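Local structure of soluble lytic transglycosylase B3 (Pseudomonas aeruginosa, 5ANZ) at residues A54-Q57 against Q58-G62. The protein is probably a peptidoglycan lytic transglycosylase, a calcium-binding enzyme of the lysozyme-like clan that takes part in turnover of the bacterial cell wall. Residues are numbered along the deposited sequence; the frame is centred on the assembly and turned at random.
Sequences AFRQ and QALAG
F55 and Q58 meet one turn apart near the C-terminal end of alpha-helix 48-61. OE1 of Q58 lies 3.4 Å from CD1 of F55 and near the ring plane, which makes this an edge contact; the weakly positive C-H rim probably favours the amide oxygen there. The two side chains cross at about a right angle, amide and ring planes 89° apart. With CG beside its own backbone N (chi1 -64°) and the chain extended beyond, Q58 carries its amide toward the helix N-terminus, to that edge. CG of F55, anti to N, leans the ring the opposite way, bringing CE2 to 4.3 Å from CB of A59. F55 and A59 form the buried face of the helix, set against F69 of helix 66-73 and L181 of helix 170-186, with W51 nearly parallel to the F55 ring; Q57 and Q58 are exposed. R56 runs out beside L60, NH1 lying obliquely 4.2 Å from CD1 of L60, while its NH2 forms a salt bridge with D70. A59 N bonds to F55 O at 2.9 Å, and A61 N to Q57 O at 3.0 Å. L60 N bonds to R56 O (165° at the hydrogen), and CG of L60 rests 3.2 Å from R56 O.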
loop_
_atom_site.group_PDB
_atom_site.type_symbol
_atom_site.label_atom_id
_atom_site.label_comp_id
_atom_site.label_asym_id
_atom_site.label_seq_id
_atom_site.Cartn_x
_atom_site.Cartn_y
_atom_site.Cartn_z
ATOM N N ALA A 54 -13.227 1.695 -31.593
ATOM C CA ALA A 54 -12.724 3.060 -31.495
ATOM C C ALA A 54 -11.397 3.075 -30.742
ATOM O O ALA A 54 -10.473 3.796 -31.124
ATOM C CB ALA A 54 -13.744 3.966 -30.810
ATOM N N PHE A 55 -11.296 2.273 -29.684
ATOM C CA PHE A 55 -10.042 2.188 -28.943
ATOM C C PHE A 55 -8.949 1.533 -29.790
ATOM O O PHE A 55 -7.774 1.855 -29.649
ATOM C CB PHE A 55 -10.208 1.417 -27.631
ATOM C CG PHE A 55 -8.911 1.209 -26.897
ATOM C CD1 PHE A 55 -8.228 2.287 -26.342
ATOM C CD2 PHE A 55 -8.359 -0.052 -26.786
ATOM C CE1 PHE A 55 -7.022 2.098 -25.675
ATOM C CE2 PHE A 55 -7.156 -0.247 -26.123
ATOM C CZ PHE A 55 -6.485 0.838 -25.570
ATOM N N ARG A 56 -9.337 0.620 -30.676
ATOM C CA ARG A 56 -8.361 -0.070 -31.510
ATOM C C ARG A 56 -7.611 0.949 -32.368
ATOM O O ARG A 56 -6.416 0.794 -32.632
ATOM C CB ARG A 56 -9.047 -1.128 -32.387
ATOM C CG ARG A 56 -8.107 -2.024 -33.206
ATOM C CD ARG A 56 -8.925 -3.062 -33.989
ATOM N NE ARG A 56 -8.136 -4.169 -34.531
ATOM C CZ ARG A 56 -7.697 -4.228 -35.785
ATOM N NH1 ARG A 56 -7.956 -3.236 -36.622
ATOM N NH2 ARG A 56 -6.994 -5.273 -36.206
ATOM N N GLN A 57 -8.313 1.998 -32.787
ATOM C CA GLN A 57 -7.678 3.087 -33.517
ATOM C C GLN A 57 -6.612 3.775 -32.664
ATOM O O GLN A 57 -5.526 4.083 -33.150
ATOM C CB GLN A 57 -8.722 4.100 -33.990
ATOM C CG GLN A 57 -9.597 3.586 -35.118
ATOM C CD GLN A 57 -8.793 3.244 -36.365
ATOM O OE1 GLN A 57 -7.733 3.822 -36.611
ATOM N NE2 GLN A 57 -9.292 2.296 -37.153
ATOM N N GLN A 58 -6.909 3.997 -31.387
ATOM C CA GLN A 58 -5.954 4.657 -30.502
ATOM C C GLN A 58 -4.756 3.762 -30.204
ATOM O O GLN A 58 -3.634 4.245 -30.058
ATOM C CB GLN A 58 -6.636 5.074 -29.197
ATOM C CG GLN A 58 -7.731 6.103 -29.394
ATOM C CD GLN A 58 -8.505 6.376 -28.128
ATOM O OE1 GLN A 58 -8.903 5.452 -27.420
ATOM N NE2 GLN A 58 -8.722 7.651 -27.832
ATOM N N ALA A 59 -4.999 2.456 -30.095
ATOM C CA ALA A 59 -3.919 1.508 -29.854
ATOM C C ALA A 59 -2.978 1.424 -31.056
ATOM O O ALA A 59 -1.754 1.410 -30.892
ATOM C CB ALA A 59 -4.484 0.129 -29.515
ATOM N N LEU A 60 -3.546 1.367 -32.260
ATOM C CA LEU A 60 -2.751 1.357 -33.476
ATOM C C LEU A 60 -1.911 2.625 -33.569
ATOM O O LEU A 60 -0.734 2.579 -33.915
ATOM C CB LEU A 60 -3.650 1.233 -34.711
ATOM C CG LEU A 60 -4.389 -0.088 -34.931
ATOM C CD1 LEU A 60 -5.344 0.027 -36.119
ATOM C CD2 LEU A 60 -3.394 -1.216 -35.148
ATOM N N ALA A 61 -2.537 3.756 -33.259
ATOM C CA ALA A 61 -1.864 5.048 -33.282
ATOM C C ALA A 61 -0.811 5.138 -32.185
ATOM O O ALA A 61 0.071 5.996 -32.229
ATOM C CB ALA A 61 -2.878 6.170 -33.136
ATOM N N GLY A 62 -0.910 4.251 -31.199
ATOM C CA GLY A 62 0.028 4.227 -30.093
ATOM C C GLY A 62 1.155 3.225 -30.269
ATOM O O GLY A 62 1.973 3.046 -29.368
#